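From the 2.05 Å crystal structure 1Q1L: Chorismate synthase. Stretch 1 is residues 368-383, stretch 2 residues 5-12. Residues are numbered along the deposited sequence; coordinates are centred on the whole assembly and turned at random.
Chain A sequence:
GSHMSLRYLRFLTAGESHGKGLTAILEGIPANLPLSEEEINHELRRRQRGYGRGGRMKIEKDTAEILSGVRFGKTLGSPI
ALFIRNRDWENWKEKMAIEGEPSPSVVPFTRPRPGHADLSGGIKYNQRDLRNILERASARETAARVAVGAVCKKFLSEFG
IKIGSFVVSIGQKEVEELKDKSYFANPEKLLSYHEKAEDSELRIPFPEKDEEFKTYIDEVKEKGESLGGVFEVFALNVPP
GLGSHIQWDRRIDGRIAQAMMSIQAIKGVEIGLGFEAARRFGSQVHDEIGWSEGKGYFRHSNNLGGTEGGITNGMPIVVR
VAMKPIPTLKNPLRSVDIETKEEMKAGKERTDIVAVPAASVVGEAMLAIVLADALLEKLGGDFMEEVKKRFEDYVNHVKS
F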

# COMPACT_ATOMS: atom_id res chain seq x y z
N ALA A 368 -19.20 5.91 -3.45
CA ALA A 368 -18.95 5.59 -4.84
C ALA A 368 -17.48 5.19 -5.05
O ALA A 368 -17.17 4.32 -5.87
CB ALA A 368 -19.30 6.79 -5.73
N ILE A 369 -16.58 5.82 -4.31
CA ILE A 369 -15.16 5.51 -4.43
C ILE A 369 -14.88 4.11 -3.90
O ILE A 369 -14.18 3.32 -4.54
CB ILE A 369 -14.32 6.54 -3.65
CG1 ILE A 369 -14.44 7.91 -4.34
CG2 ILE A 369 -12.84 6.11 -3.62
CD1 ILE A 369 -13.72 9.03 -3.62
N VAL A 370 -15.44 3.79 -2.74
CA VAL A 370 -15.25 2.48 -2.13
C VAL A 370 -15.82 1.39 -3.02
O VAL A 370 -15.18 0.36 -3.25
CB VAL A 370 -15.93 2.41 -0.73
CG1 VAL A 370 -15.81 1.00 -0.15
CG2 VAL A 370 -15.27 3.40 0.20
N LEU A 371 -17.03 1.61 -3.53
CA LEU A 371 -17.67 0.61 -4.37
C LEU A 371 -16.99 0.44 -5.71
O LEU A 371 -16.87 -0.69 -6.19
CB LEU A 371 -19.15 0.94 -4.55
CG LEU A 371 -19.96 0.90 -3.25
CD1 LEU A 371 -21.44 1.07 -3.55
CD2 LEU A 371 -19.73 -0.43 -2.54
N ALA A 372 -16.56 1.54 -6.33
CA ALA A 372 -15.88 1.46 -7.62
C ALA A 372 -14.59 0.68 -7.41
O ALA A 372 -14.22 -0.17 -8.22
CB ALA A 372 -15.57 2.87 -8.16
N ASP A 373 -13.90 0.99 -6.31
CA ASP A 373 -12.66 0.31 -5.97
C ASP A 373 -12.90 -1.19 -5.79
O ASP A 373 -12.19 -2.03 -6.37
CB ASP A 373 -12.09 0.90 -4.68
CG ASP A 373 -10.77 0.28 -4.29
OD1 ASP A 373 -9.82 0.37 -5.09
OD2 ASP A 373 -10.67 -0.30 -3.18
N ALA A 374 -13.91 -1.53 -5.00
CA ALA A 374 -14.25 -2.93 -4.72
C ALA A 374 -14.73 -3.67 -5.97
O ALA A 374 -14.52 -4.87 -6.09
CB ALA A 374 -15.32 -3.00 -3.64
N LEU A 375 -15.38 -2.96 -6.88
CA LEU A 375 -15.86 -3.60 -8.09
C LEU A 375 -14.67 -3.91 -9.00
O LEU A 375 -14.57 -5.00 -9.55
CB LEU A 375 -16.87 -2.71 -8.81
CG LEU A 375 -17.58 -3.36 -10.00
CD1 LEU A 375 -18.25 -4.66 -9.56
CD2 LEU A 375 -18.60 -2.40 -10.58
N LEU A 376 -13.75 -2.95 -9.13
CA LEU A 376 -12.57 -3.15 -9.96
C LEU A 376 -11.68 -4.24 -9.39
O LEU A 376 -11.03 -4.98 -10.13
CB LEU A 376 -11.80 -1.84 -10.10
CG LEU A 376 -12.45 -0.84 -11.06
CD1 LEU A 376 -11.81 0.54 -10.89
CD2 LEU A 376 -12.31 -1.34 -12.50
N GLU A 377 -11.66 -4.36 -8.06
CA GLU A 377 -10.86 -5.37 -7.36
C GLU A 377 -11.36 -6.76 -7.73
O GLU A 377 -10.58 -7.70 -7.91
CB GLU A 377 -11.00 -5.17 -5.84
CG GLU A 377 -10.29 -6.20 -4.99
CD GLU A 377 -10.62 -6.07 -3.50
OE1 GLU A 377 -9.93 -6.71 -2.68
OE2 GLU A 377 -11.57 -5.34 -3.15
N LYS A 378 -12.68 -6.90 -7.84
CA LYS A 378 -13.30 -8.16 -8.19
C LYS A 378 -13.19 -8.49 -9.68
O LYS A 378 -12.88 -9.61 -10.06
CB LYS A 378 -14.78 -8.13 -7.80
CG LYS A 378 -15.60 -9.33 -8.25
CD LYS A 378 -15.14 -10.61 -7.58
CE LYS A 378 -16.06 -11.76 -7.96
NZ LYS A 378 -15.65 -13.05 -7.33
N LEU A 379 -13.44 -7.48 -10.51
CA LEU A 379 -13.41 -7.64 -11.96
C LEU A 379 -12.06 -7.48 -12.66
O LEU A 379 -11.78 -8.20 -13.61
CB LEU A 379 -14.42 -6.67 -12.58
CG LEU A 379 -15.88 -7.12 -12.79
CD1 LEU A 379 -16.32 -8.14 -11.77
CD2 LEU A 379 -16.77 -5.89 -12.77
N GLY A 380 -11.24 -6.55 -12.20
CA GLY A 380 -9.97 -6.30 -12.87
C GLY A 380 -10.31 -5.57 -14.15
O GLY A 380 -11.41 -5.01 -14.25
N GLY A 381 -9.40 -5.54 -15.13
CA GLY A 381 -9.69 -4.88 -16.39
C GLY A 381 -9.05 -3.52 -16.62
O GLY A 381 -8.81 -2.77 -15.68
N ASP A 382 -8.79 -3.20 -17.88
CA ASP A 382 -8.17 -1.93 -18.24
C ASP A 382 -9.04 -1.08 -19.17
O ASP A 382 -8.77 0.10 -19.38
CB ASP A 382 -6.79 -2.19 -18.87
CG ASP A 382 -5.79 -2.78 -17.87
OD1 ASP A 382 -5.57 -2.15 -16.81
OD2 ASP A 382 -5.23 -3.86 -18.14
N PHE A 383 -10.08 -1.69 -19.74
CA PHE A 383 -11.01 -0.96 -20.60
C PHE A 383 -12.43 -1.42 -20.30
O PHE A 383 -12.65 -2.56 -19.91
CB PHE A 383 -10.68 -1.13 -22.10
CG PHE A 383 -10.40 -2.55 -22.51
CD1 PHE A 383 -9.19 -3.16 -22.20
CD2 PHE A 383 -11.34 -3.26 -23.26
CE1 PHE A 383 -8.92 -4.46 -22.63
CE2 PHE A 383 -11.07 -4.56 -23.70
CZ PHE A 383 -9.86 -5.16 -23.38
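Stretch 2, residues 5-12: SLRYLRFL

Residues 5-12 lie on one flank of the helix 368-379 as a bent segment, extended at Leu-6 and from Leu-9 to Leu-12, on each side of a bend at Arg-7 and Tyr-8, and a strand only from Arg-10 onward. From Leu-6 to Tyr-8 the chain advances with the helix; it then turns, and Leu-9 to Leu-12 lead back against the helix direction, so Leu-6 and Phe-11 both reach Ile-369. The backbones come closest at Asp-373 and Leu-9, whose CA atoms lie 5.4 Å apart. Arg-7 and Tyr-8 have negative psi angles (-35° and -54°), and this bend turns three successive amides toward a single carboxylate.

Asp-373 is the peg for that bend. With chi1 at t, Asp-373 OD2 accepts a hydrogen bond from Arg-7 N at 2.8 Å, while Asp-373 OD1 accepts from Tyr-8 N and from Leu-9 N, each at 2.7 Å. A short acidic side chain thus holds a loop by its main chain, and Asp-373 OD1 lies 3.4 Å from Leu-6 CB.

Apolar bumps sit around this polar centre. Ile-369 CG2 sits in the shallow notch where Leu-6 CD2 and Phe-11 CE2 meet, 3.8 Å from each. Leu-9 lays its branched tip along the helix: Leu-9 CD1 lies 3.9 Å from Ala-372 CB, and Leu-9 CD2 lies 3.4 Å from Leu-376 CD1.

Tyr-8 is the largest piece, covered over 109 Å². Leu-376 CB lies over one face, 3.7 Å from the Tyr-8 ring centroid, in a CH-pi contact. The ring lies beside the last turn of the helix, and its hydroxyl meets the loop that follows: Tyr-8 OH donates a hydrogen bond to Gly-381 O at 2.7 Å. Positive phi favours glycine at Gly-380; at Gly-381 a CB would be jammed against the preceding carbonyl O, which calls for glycine. Arg-7 CG rests 3.6 Å from Glu-377 OE1, though Arg-7 is poorly ordered and its end leads away.

The rule is compact: one buried acid fixes the bend, apolar side chains pack around it, and an aromatic ring ties the loop to the turn after the helix.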

# COMPACT_ATOMS: atom_id res chain seq x y z
N SER A 5 -7.47 2.81 2.96
CA SER A 5 -6.62 2.48 1.78
C SER A 5 -7.38 1.62 0.77
O SER A 5 -7.92 0.57 1.12
CB SER A 5 -5.35 1.76 2.22
OG SER A 5 -4.49 1.51 1.12
N LEU A 6 -7.41 2.07 -0.48
CA LEU A 6 -8.10 1.36 -1.55
C LEU A 6 -7.27 0.17 -2.04
O LEU A 6 -6.05 0.15 -1.88
CB LEU A 6 -8.37 2.33 -2.71
CG LEU A 6 -9.57 3.26 -2.57
CD1 LEU A 6 -9.76 3.69 -1.13
CD2 LEU A 6 -9.37 4.47 -3.47
N ARG A 7 -7.93 -0.81 -2.65
CA ARG A 7 -7.25 -2.00 -3.14
C ARG A 7 -6.86 -1.89 -4.62
O ARG A 7 -5.81 -2.40 -5.03
CB ARG A 7 -8.15 -3.23 -2.98
CG ARG A 7 -8.76 -3.45 -1.59
CD ARG A 7 -7.76 -3.95 -0.57
NE ARG A 7 -6.98 -2.86 0.02
CZ ARG A 7 -6.07 -3.03 0.98
NH1 ARG A 7 -5.83 -4.24 1.47
NH2 ARG A 7 -5.41 -1.98 1.46
N TYR A 8 -7.69 -1.22 -5.41
CA TYR A 8 -7.45 -1.08 -6.84
C TYR A 8 -7.21 0.35 -7.32
O TYR A 8 -6.20 0.63 -7.98
CB TYR A 8 -8.63 -1.68 -7.61
CG TYR A 8 -8.38 -1.84 -9.09
CD1 TYR A 8 -7.84 -3.02 -9.60
CD2 TYR A 8 -8.69 -0.81 -9.99
CE1 TYR A 8 -7.62 -3.18 -10.97
CE2 TYR A 8 -8.47 -0.96 -11.35
CZ TYR A 8 -7.94 -2.15 -11.84
OH TYR A 8 -7.75 -2.30 -13.19
N LEU A 9 -8.14 1.25 -7.01
CA LEU A 9 -8.01 2.64 -7.42
C LEU A 9 -7.00 3.35 -6.53
O LEU A 9 -6.67 2.87 -5.44
CB LEU A 9 -9.35 3.37 -7.30
CG LEU A 9 -10.49 2.96 -8.23
CD1 LEU A 9 -11.73 3.73 -7.83
CD2 LEU A 9 -10.11 3.22 -9.69
N ARG A 10 -6.51 4.49 -7.00
CA ARG A 10 -5.54 5.28 -6.25
C ARG A 10 -5.86 6.73 -6.56
O ARG A 10 -6.19 7.07 -7.69
CB ARG A 10 -4.10 5.01 -6.71
CG ARG A 10 -3.79 3.57 -7.09
CD ARG A 10 -2.52 3.51 -7.95
NE ARG A 10 -1.31 3.72 -7.17
CZ ARG A 10 -0.08 3.71 -7.68
NH1 ARG A 10 0.12 3.52 -8.97
NH2 ARG A 10 0.97 3.86 -6.87
N PHE A 11 -5.78 7.58 -5.55
CA PHE A 11 -6.01 8.98 -5.79
C PHE A 11 -5.41 9.81 -4.68
O PHE A 11 -5.19 9.33 -3.57
CB PHE A 11 -7.52 9.27 -5.98
CG PHE A 11 -8.31 9.38 -4.69
CD1 PHE A 11 -8.37 10.58 -4.00
CD2 PHE A 11 -9.03 8.30 -4.21
CE1 PHE A 11 -9.15 10.71 -2.84
CE2 PHE A 11 -9.81 8.41 -3.06
CZ PHE A 11 -9.87 9.62 -2.37
N LEU A 12 -5.08 11.05 -5.01
CA LEU A 12 -4.53 11.99 -4.05
C LEU A 12 -5.20 13.31 -4.33
O LEU A 12 -5.55 13.60 -5.47
CB LEU A 12 -3.02 12.15 -4.22
CG LEU A 12 -2.14 10.98 -3.77
CD1 LEU A 12 -0.69 11.28 -4.14
CD2 LEU A 12 -2.30 10.78 -2.26